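Local structure of dipeptidase AC. Metallo peptidase. MEROPS family M19 (Rhodobacter sphaeroides, 3LY0) at residues A[11-16]-A[137-142]; A[53-58]-A[112-117]. The protein probably hydrolyses dipeptides as a zinc-dependent metallodipeptidase, and here holds a phosphinate mimic of L-Ala-D-Ala on a two-zinc centre. All coordinates share one frame; numbering follows the deposited sequence.

Contact 1 (A[11-16]-A[137-142]); sequences DGHNDF and HMEGAE. With ZN (zinc ion), chain D; ZN (zinc ion), chain E; LY0 ((2R)-3-[(R)-[(1R)-1-aminoethyl](hydroxy)phosphoryl]-2-methylpropanoic acid), chain C.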
ATOM      1  N   ASP A  11      -2.539   1.718   8.833  1.00  9.69           N
ATOM      2  CA  ASP A  11      -1.526   1.465   7.813  1.00  9.07           C
ATOM      3  C   ASP A  11      -2.029   1.537   6.376  1.00  8.60           C
ATOM      4  O   ASP A  11      -3.160   1.137   6.065  1.00 10.71           O
ATOM      5  CB  ASP A  11      -0.904   0.094   8.029  1.00  8.93           C
ATOM      6  CG  ASP A  11       0.220  -0.165   7.079  1.00  8.73           C
ATOM      7  OD1 ASP A  11       1.263   0.510   7.214  1.00 10.37           O
ATOM      8  OD2 ASP A  11       0.058  -1.031   6.185  1.00  8.81           O
ATOM      9  N   GLY A  12      -1.148   1.985   5.490  1.00  8.49           N
ATOM     10  CA  GLY A  12      -1.504   2.258   4.104  1.00  9.59           C
ATOM     11  C   GLY A  12      -1.584   1.071   3.152  1.00  7.79           C
ATOM     12  O   GLY A  12      -2.195   1.196   2.094  1.00  8.58           O
ATOM     13  N   HIS A  13      -0.974  -0.062   3.485  1.00  9.20           N
ATOM     14  CA  HIS A  13      -0.924  -1.175   2.536  1.00  6.96           C
ATOM     15  C   HIS A  13      -0.393  -2.468   3.126  1.00  7.95           C
ATOM     16  O   HIS A  13       0.750  -2.512   3.576  1.00  8.76           O
ATOM     17  CB  HIS A  13      -0.032  -0.817   1.340  1.00  8.12           C
ATOM     18  CG  HIS A  13      -0.109  -1.813   0.228  1.00  9.03           C
ATOM     19  ND1 HIS A  13      -1.048  -1.719  -0.779  1.00  9.20           N
ATOM     20  CD2 HIS A  13       0.608  -2.937  -0.029  1.00  9.78           C
ATOM     21  CE1 HIS A  13      -0.885  -2.723  -1.621  1.00  9.34           C
ATOM     22  NE2 HIS A  13       0.104  -3.480  -1.188  1.00 10.02           N
ATOM     23  N   ASN A  14      -1.200  -3.527   3.084  1.00  9.23           N
ATOM     24  CA  ASN A  14      -0.663  -4.851   3.396  1.00  9.10           C
ATOM     25  C   ASN A  14      -1.204  -5.904   2.451  1.00  9.16           C
ATOM     26  O   ASN A  14      -2.262  -5.716   1.849  1.00  9.78           O
ATOM     27  CB  ASN A  14      -0.919  -5.246   4.865  1.00  9.34           C
ATOM     28  CG  ASN A  14      -2.325  -5.764   5.099  1.00  9.75           C
ATOM     29  OD1 ASN A  14      -2.684  -6.859   4.662  1.00  9.77           O
ATOM     30  ND2 ASN A  14      -3.130  -4.980   5.808  1.00  9.41           N
ATOM     31  N   ASP A  15      -0.457  -6.999   2.323  1.00 10.20           N
ATOM     32  CA  ASP A  15      -0.834  -8.102   1.457  1.00 10.27           C
ATOM     33  C   ASP A  15      -1.169  -9.376   2.227  1.00 10.23           C
ATOM     34  O   ASP A  15      -0.951 -10.480   1.738  1.00  9.99           O
ATOM     35  CB  ASP A  15       0.271  -8.360   0.434  1.00 10.66           C
ATOM     36  CG  ASP A  15       0.429  -7.210  -0.535  1.00 10.75           C
ATOM     37  OD1 ASP A  15      -0.507  -6.960  -1.325  1.00 10.30           O
ATOM     38  OD2 ASP A  15       1.471  -6.533  -0.504  1.00  9.31           O
ATOM     39  N   PHE A  16      -1.721  -9.223   3.427  1.00  9.85           N
ATOM     40  CA  PHE A  16      -2.146 -10.389   4.184  1.00 12.51           C
ATOM     41  C   PHE A  16      -3.082 -11.298   3.385  1.00 10.27           C
ATOM     42  O   PHE A  16      -3.018 -12.515   3.517  1.00 10.35           O
ATOM     43  CB  PHE A  16      -2.820  -9.970   5.486  1.00 11.56           C
ATOM     44  CG  PHE A  16      -3.274 -11.124   6.323  1.00 10.56           C
ATOM     45  CD1 PHE A  16      -4.619 -11.422   6.424  1.00 10.68           C
ATOM     46  CD2 PHE A  16      -2.350 -11.924   6.979  1.00 11.97           C
ATOM     47  CE1 PHE A  16      -5.051 -12.491   7.190  1.00 10.03           C
ATOM     48  CE2 PHE A  16      -2.765 -12.997   7.739  1.00 12.31           C
ATOM     49  CZ  PHE A  16      -4.120 -13.280   7.850  1.00 10.51           C
ATOM     50  N   HIS A 137      -9.062  -2.747  -0.728  1.00 10.56           N
ATOM     51  CA  HIS A 137      -8.207  -2.048  -1.675  1.00  8.98           C
ATOM     52  C   HIS A 137      -7.874  -2.980  -2.821  1.00  9.55           C
ATOM     53  O   HIS A 137      -7.652  -4.170  -2.603  1.00 11.35           O
ATOM     54  CB  HIS A 137      -6.903  -1.635  -0.980  1.00  8.98           C
ATOM     55  CG  HIS A 137      -5.868  -1.079  -1.912  1.00  9.63           C
ATOM     56  ND1 HIS A 137      -5.888   0.229  -2.346  1.00 10.33           N
ATOM     57  CD2 HIS A 137      -4.789  -1.656  -2.494  1.00 10.41           C
ATOM     58  CE1 HIS A 137      -4.857   0.436  -3.148  1.00 10.29           C
ATOM     59  NE2 HIS A 137      -4.175  -0.690  -3.255  1.00 10.50           N
ATOM     60  N   MET A 138      -7.830  -2.452  -4.042  1.00  8.67           N
ATOM     61  CA  MET A 138      -7.431  -3.247  -5.198  1.00  9.41           C
ATOM     62  C   MET A 138      -6.105  -2.705  -5.729  1.00 11.20           C
ATOM     63  O   MET A 138      -6.012  -1.539  -6.090  1.00 10.91           O
ATOM     64  CB  MET A 138      -8.538  -3.153  -6.268  1.00 13.41           C
ATOM     65  CG  MET A 138      -8.315  -3.944  -7.550  1.00 14.71           C
ATOM     66  SD  MET A 138      -9.836  -4.083  -8.550  1.00 11.01           S
ATOM     67  CE  MET A 138     -10.870  -4.892  -7.367  1.00  7.88           C
ATOM     68  N   GLU A 139      -5.073  -3.545  -5.740  1.00  7.85           N
ATOM     69  CA  GLU A 139      -3.744  -3.145  -6.189  1.00  8.39           C
ATOM     70  C   GLU A 139      -3.568  -3.666  -7.600  1.00 10.66           C
ATOM     71  O   GLU A 139      -3.203  -4.825  -7.792  1.00 10.41           O
ATOM     72  CB  GLU A 139      -2.678  -3.748  -5.275  1.00  9.18           C
ATOM     73  CG  GLU A 139      -1.246  -3.455  -5.727  1.00  7.93           C
ATOM     74  CD  GLU A 139      -0.206  -3.840  -4.684  1.00  9.88           C
ATOM     75  OE1 GLU A 139      -0.457  -4.764  -3.887  1.00  9.90           O
ATOM     76  OE2 GLU A 139       0.860  -3.217  -4.652  1.00 10.11           O
ATOM     77  N   GLY A 140      -3.812  -2.800  -8.582  1.00  9.12           N
ATOM     78  CA  GLY A 140      -3.892  -3.214  -9.979  1.00  9.05           C
ATOM     79  C   GLY A 140      -5.342  -3.499 -10.292  1.00 10.34           C
ATOM     80  O   GLY A 140      -6.016  -4.217  -9.553  1.00 11.84           O
ATOM     81  N   ALA A 141      -5.845  -2.909 -11.370  1.00  9.00           N
ATOM     82  CA  ALA A 141      -7.271  -2.955 -11.650  1.00 10.03           C
ATOM     83  C   ALA A 141      -7.655  -3.967 -12.733  1.00 10.48           C
ATOM     84  O   ALA A 141      -8.653  -3.771 -13.429  1.00 10.56           O
ATOM     85  CB  ALA A 141      -7.771  -1.566 -12.011  1.00 11.98           C
ATOM     86  N   GLU A 142      -6.891  -5.048 -12.852  1.00 10.27           N
ATOM     87  CA  GLU A 142      -7.168  -6.055 -13.871  1.00 11.14           C
ATOM     88  C   GLU A 142      -8.561  -6.660 -13.762  1.00 10.59           C
ATOM     89  O   GLU A 142      -9.131  -7.072 -14.771  1.00 11.36           O
ATOM     90  CB  GLU A 142      -6.155  -7.182 -13.797  1.00 13.14           C
ATOM     91  CG  GLU A 142      -4.768  -6.787 -14.235  1.00 12.43           C
ATOM     92  CD  GLU A 142      -3.881  -6.309 -13.107  1.00 13.38           C
ATOM     93  OE1 GLU A 142      -4.363  -6.078 -11.974  1.00 13.35           O
ATOM     94  OE2 GLU A 142      -2.674  -6.167 -13.373  1.00 12.46           O
TER
HETATM   95 ZN    ZN D 364       0.772  -5.335  -2.236  0.63  9.04          ZN
HETATM   96 ZN    ZN E 365       2.832  -2.870  -4.022  0.65  9.35          ZN
HETATM   97  P   LY0 C 363       3.752  -5.410  -3.404  1.00 12.30           P
HETATM   98  C1  LY0 C 363       3.726  -7.986  -4.485  1.00 16.69           C
HETATM   99  N1  LY0 C 363       1.620  -7.027  -3.595  1.00 11.58           N
HETATM  100  C2  LY0 C 363       3.063  -7.101  -3.451  1.00 13.43           C
HETATM  101  C4  LY0 C 363       5.494  -5.449  -2.824  1.00 13.75           C
HETATM  102  C5  LY0 C 363       6.468  -4.665  -3.658  1.00 13.92           C
HETATM  103  C6  LY0 C 363       5.976  -3.283  -3.991  1.00 12.37           C
HETATM  104  C7  LY0 C 363       7.894  -4.722  -3.175  1.00 16.28           C
HETATM  105  O31 LY0 C 363       2.857  -4.637  -2.464  1.00 12.01           O
HETATM  106  O32 LY0 C 363       3.637  -4.777  -4.830  1.00 11.45           O
HETATM  107  O61 LY0 C 363       6.608  -2.576  -4.961  1.00 12.92           O
HETATM  108  O62 LY0 C 363       4.986  -2.789  -3.424  1.00 11.69           O

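Contact 2 (A[53-58]-A[112-117]); sequences GFFAIY and GRFKVC. With LY0 ((2R)-3-[(R)-[(1R)-1-aminoethyl](hydroxy)phosphoryl]-2-methylpropanoic acid), chain C.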
ATOM      1  N   GLY A  53      -5.933  -0.996   8.584  1.00  9.06           N
ATOM      2  CA  GLY A  53      -5.237  -0.585   7.381  1.00 10.47           C
ATOM      3  C   GLY A  53      -5.952  -0.939   6.100  1.00  8.21           C
ATOM      4  O   GLY A  53      -7.058  -1.497   6.103  1.00  9.69           O
ATOM      5  N   PHE A  54      -5.303  -0.590   4.989  1.00  8.81           N
ATOM      6  CA  PHE A  54      -5.754  -1.012   3.674  1.00  8.81           C
ATOM      7  C   PHE A  54      -5.289  -2.450   3.441  1.00  7.59           C
ATOM      8  O   PHE A  54      -4.082  -2.738   3.541  1.00  9.55           O
ATOM      9  CB  PHE A  54      -5.121  -0.148   2.576  1.00  9.33           C
ATOM     10  CG  PHE A  54      -5.563   1.297   2.557  1.00  9.49           C
ATOM     11  CD1 PHE A  54      -6.423   1.758   1.562  1.00 12.11           C
ATOM     12  CD2 PHE A  54      -5.065   2.212   3.476  1.00  9.93           C
ATOM     13  CE1 PHE A  54      -6.799   3.101   1.509  1.00 13.21           C
ATOM     14  CE2 PHE A  54      -5.425   3.547   3.423  1.00 12.07           C
ATOM     15  CZ  PHE A  54      -6.296   3.996   2.442  1.00 12.71           C
ATOM     16  N   PHE A  55      -6.239  -3.320   3.108  1.00  8.97           N
ATOM     17  CA  PHE A  55      -5.968  -4.716   2.772  1.00  9.00           C
ATOM     18  C   PHE A  55      -6.058  -4.889   1.261  1.00  8.74           C
ATOM     19  O   PHE A  55      -7.135  -4.792   0.680  1.00 10.17           O
ATOM     20  CB  PHE A  55      -6.960  -5.633   3.506  1.00  8.59           C
ATOM     21  CG  PHE A  55      -6.671  -5.759   4.974  1.00  8.42           C
ATOM     22  CD1 PHE A  55      -6.025  -6.884   5.473  1.00  9.04           C
ATOM     23  CD2 PHE A  55      -7.011  -4.734   5.845  1.00  8.83           C
ATOM     24  CE1 PHE A  55      -5.720  -6.987   6.834  1.00  9.60           C
ATOM     25  CE2 PHE A  55      -6.702  -4.823   7.200  1.00  9.16           C
ATOM     26  CZ  PHE A  55      -6.067  -5.948   7.689  1.00  9.41           C
ATOM     27  N   ALA A  56      -4.907  -5.118   0.641  1.00  8.42           N
ATOM     28  CA  ALA A  56      -4.820  -5.168  -0.808  1.00  8.36           C
ATOM     29  C   ALA A  56      -5.284  -6.485  -1.391  1.00 10.45           C
ATOM     30  O   ALA A  56      -4.901  -7.566  -0.927  1.00  9.47           O
ATOM     31  CB  ALA A  56      -3.388  -4.876  -1.254  1.00  9.73           C
ATOM     32  N   ILE A  57      -6.103  -6.361  -2.429  1.00  9.79           N
ATOM     33  CA  ILE A  57      -6.413  -7.446  -3.345  1.00  9.45           C
ATOM     34  C   ILE A  57      -5.464  -7.261  -4.521  1.00 10.48           C
ATOM     35  O   ILE A  57      -5.567  -6.283  -5.258  1.00 10.82           O
ATOM     36  CB  ILE A  57      -7.869  -7.340  -3.822  1.00 10.03           C
ATOM     37  CG1 ILE A  57      -8.835  -7.555  -2.646  1.00 12.47           C
ATOM     38  CG2 ILE A  57      -8.140  -8.312  -4.976  1.00 11.07           C
ATOM     39  CD1 ILE A  57     -10.242  -7.122  -2.934  1.00 15.66           C
ATOM     40  N   TYR A  58      -4.529  -8.190  -4.677  1.00 12.00           N
ATOM     41  CA  TYR A  58      -3.498  -8.101  -5.701  1.00 11.22           C
ATOM     42  C   TYR A  58      -3.419  -9.446  -6.400  1.00 10.04           C
ATOM     43  O   TYR A  58      -3.332 -10.473  -5.740  1.00 11.24           O
ATOM     44  CB  TYR A  58      -2.155  -7.716  -5.063  1.00 15.11           C
ATOM     45  CG  TYR A  58      -0.938  -8.395  -5.652  1.00 12.63           C
ATOM     46  CD1 TYR A  58      -0.376  -7.962  -6.850  1.00 12.26           C
ATOM     47  CD2 TYR A  58      -0.343  -9.463  -4.998  1.00 12.88           C
ATOM     48  CE1 TYR A  58       0.734  -8.592  -7.385  1.00 14.23           C
ATOM     49  CE2 TYR A  58       0.771 -10.087  -5.513  1.00 14.63           C
ATOM     50  CZ  TYR A  58       1.303  -9.657  -6.707  1.00 15.22           C
ATOM     51  OH  TYR A  58       2.421 -10.296  -7.207  1.00 18.59           O
ATOM     52  N   GLY A 112     -16.509  -9.638  15.423  1.00 22.33           N
ATOM     53  CA  GLY A 112     -16.575  -8.256  15.863  1.00 20.73           C
ATOM     54  C   GLY A 112     -15.252  -7.583  16.194  1.00 20.91           C
ATOM     55  O   GLY A 112     -15.223  -6.388  16.491  1.00 22.22           O
ATOM     56  N   ARG A 113     -14.159  -8.340  16.159  1.00 16.70           N
ATOM     57  CA  ARG A 113     -12.837  -7.795  16.478  1.00 16.45           C
ATOM     58  C   ARG A 113     -12.142  -7.179  15.264  1.00 15.63           C
ATOM     59  O   ARG A 113     -11.080  -6.560  15.390  1.00 14.96           O
ATOM     60  CB  ARG A 113     -11.956  -8.885  17.078  1.00 17.56           C
ATOM     61  CG  ARG A 113     -12.429  -9.362  18.440  1.00 22.57           C
ATOM     62  CD  ARG A 113     -11.490 -10.408  18.989  1.00 27.23           C
ATOM     63  NE  ARG A 113     -11.574 -11.653  18.238  1.00 26.58           N
ATOM     64  CZ  ARG A 113     -10.589 -12.541  18.164  1.00 30.84           C
ATOM     65  NH1 ARG A 113      -9.443 -12.311  18.790  1.00 36.15           N
ATOM     66  NH2 ARG A 113     -10.745 -13.654  17.460  1.00 30.28           N
ATOM     67  N   PHE A 114     -12.755  -7.356  14.097  1.00 14.65           N
ATOM     68  CA  PHE A 114     -12.239  -6.806  12.847  1.00 13.10           C
ATOM     69  C   PHE A 114     -13.441  -6.342  12.055  1.00 13.95           C
ATOM     70  O   PHE A 114     -14.466  -7.022  12.032  1.00 14.99           O
ATOM     71  CB  PHE A 114     -11.488  -7.885  12.069  1.00 12.98           C
ATOM     72  CG  PHE A 114     -11.035  -7.454  10.685  1.00 12.03           C
ATOM     73  CD1 PHE A 114     -10.015  -6.524  10.529  1.00 11.37           C
ATOM     74  CD2 PHE A 114     -11.613  -7.997   9.552  1.00 12.78           C
ATOM     75  CE1 PHE A 114      -9.578  -6.140   9.262  1.00 12.73           C
ATOM     76  CE2 PHE A 114     -11.180  -7.618   8.276  1.00 11.64           C
ATOM     77  CZ  PHE A 114     -10.166  -6.686   8.139  1.00 11.53           C
ATOM     78  N   LYS A 115     -13.336  -5.187  11.411  1.00 11.97           N
ATOM     79  CA  LYS A 115     -14.456  -4.681  10.622  1.00 11.12           C
ATOM     80  C   LYS A 115     -13.969  -4.111   9.303  1.00 11.23           C
ATOM     81  O   LYS A 115     -13.060  -3.283   9.287  1.00 11.34           O
ATOM     82  CB  LYS A 115     -15.218  -3.593  11.392  1.00 12.84           C
ATOM     83  CG  LYS A 115     -16.421  -3.044  10.627  1.00 15.45           C
ATOM     84  CD  LYS A 115     -17.088  -1.878  11.356  1.00 18.51           C
ATOM     85  CE  LYS A 115     -18.165  -1.225  10.489  1.00 17.73           C
ATOM     86  NZ  LYS A 115     -19.253  -2.167  10.098  1.00 22.48           N
ATOM     87  N   VAL A 116     -14.596  -4.539   8.209  1.00 10.55           N
ATOM     88  CA  VAL A 116     -14.383  -3.916   6.910  1.00 12.17           C
ATOM     89  C   VAL A 116     -15.154  -2.600   6.896  1.00 12.98           C
ATOM     90  O   VAL A 116     -16.378  -2.589   7.032  1.00 13.34           O
ATOM     91  CB  VAL A 116     -14.825  -4.835   5.759  1.00 12.13           C
ATOM     92  CG1 VAL A 116     -14.690  -4.116   4.424  1.00 14.59           C
ATOM     93  CG2 VAL A 116     -13.999  -6.108   5.765  1.00 14.65           C
ATOM     94  N   CYS A 117     -14.432  -1.493   6.782  1.00 11.43           N
ATOM     95  CA  CYS A 117     -15.043  -0.174   6.855  1.00 11.06           C
ATOM     96  C   CYS A 117     -15.265   0.438   5.486  1.00 12.45           C
ATOM     97  O   CYS A 117     -14.432   0.293   4.581  1.00 14.40           O
ATOM     98  CB  CYS A 117     -14.179   0.771   7.691  1.00 12.51           C
ATOM     99  SG  CYS A 117     -14.027   0.319   9.441  1.00 13.61           S
TER
HETATM  100  P   LY0 C 363       3.752  -5.410  -3.404  1.00 12.30           P
HETATM  101  C1  LY0 C 363       3.726  -7.986  -4.485  1.00 16.69           C
HETATM  102  N1  LY0 C 363       1.620  -7.027  -3.595  1.00 11.58           N
HETATM  103  C2  LY0 C 363       3.063  -7.101  -3.451  1.00 13.43           C
HETATM  104  C4  LY0 C 363       5.494  -5.449  -2.824  1.00 13.75           C
HETATM  105  C5  LY0 C 363       6.468  -4.665  -3.658  1.00 13.92           C
HETATM  106  C6  LY0 C 363       5.976  -3.283  -3.991  1.00 12.37           C
HETATM  107  C7  LY0 C 363       7.894  -4.722  -3.175  1.00 16.28           C
HETATM  108  O31 LY0 C 363       2.857  -4.637  -2.464  1.00 12.01           O
HETATM  109  O32 LY0 C 363       3.637  -4.777  -4.830  1.00 11.45           O
HETATM  110  O61 LY0 C 363       6.608  -2.576  -4.961  1.00 12.92           O
HETATM  111  O62 LY0 C 363       4.986  -2.789  -3.424  1.00 11.69           O

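Contact 1 (A[11-16]-A[137-142])
His-13 and Glu-139 meet through a metal: both grip the zinc ion of chain D, His-13 NE2 at 2.2 Å and Glu-139 OE1 at 2.1 Å. Glu-139 OE1 lies at the edge of the imidazole, in its plane, 3.0 Å from His-13 NE2, and the shared zinc, not a hydrogen bond, holds the two together. The carboxylate is turned 76° from the ring. Extended, with CG anti to the backbone N (chi1 176°), Glu-139 reaches far enough for OE2 to bind the zinc of chain E at 2.1 Å. Asp-15 clasps the first zinc with both carboxylate oxygens, and inhibitor N1 and O31 complete its six donor atoms. Away from this tight cluster the contact is loose: the His-137 ring stands at 85° to that of His-13, and its CD2 comes no nearer than 4.1 Å to His-13 ND1. Ser-161 hydrogen-bonds His-137 ND1. Putting an alanine at His-137 would probably leave Ser-161 without this partner and open a gap beside the His-13 ring. His-212 and His-233 also bind the second zinc, making Glu-139 the bridging carboxylate of the binuclear zinc site characteristic of M19 dipeptidases, set within a TIM-barrel fold.

Contact 2 (A[53-58]-A[112-117])
The ring of Phe-55 receives the edge of Phe-114 on one face, an edge-to-face (T-shaped) pair with planes 74° apart and centroids separated by 5.4 Å. Phe-114 leads with CE1 and CZ; Phe-114 CE1 comes to 3.8 Å from Phe-55 CE2, which lies near the plane of the Phe-114 ring. The meeting is off-centre, since CZ of Phe-114 sits 4.0 Å above the Phe-55 plane but toward the rim. The two side chains approach from opposite directions. Phe-55 places CG anti to its carbonyl carbon (chi1 -74°), whereas in Phe-114 CG is anti to the backbone N (chi1 174°), which carries the ring out toward its partner.

Strands 50-57 and 114-116 both pair in parallel with strand 132-139, so the aromatic pair reaches between two strands that share a neighbour in the parallel sheet of this TIM-barrel-clan enzyme. No hydrogen bond joins the two segments, and the small interface is entirely aromatic and buried. Leu-103 and Met-106 also pack on Phe-55, bringing helix 89-109 against this part of the sheet, while Trp-31 makes a further edge-to-face contact with Phe-114.

A different flat group serves the active site at the far end of segment 53-58. Tyr-58 turns one face to the phosphinate inhibitor, whose N1 lies 3.4 Å above the ring plane, again offset toward the rim. The nearest ring atom to N1 is Tyr-58 CD2, and inhibitor C1 approaches Tyr-58 CZ to 3.7 Å, so the ring packs against the aminoethyl end of the ligand. His-65 ND1 hydrogen-bonds the Tyr-58 hydroxyl, tethering the far end of the ring.

From the N terminus, the chain first lays down segment 11-16, then runs through strand 50-57, helix 89-109 and strand 114-116 before reaching strand 132-139. Contact 1 closes this long excursion, its segments 121 residues apart at their nearest ends; contact 2 closes a shorter loop of 53 intervening residues nested wholly inside it. The two are also joined directly: backbone pairing between Ile-57 and both His-137 and Glu-139 probably includes two hydrogen bonds, and His-13 packs on Ala-56. Strand 132-139 therefore links the metal centre of contact 1 to the aromatic pair of contact 2, and the bound inhibitor touches segments of both.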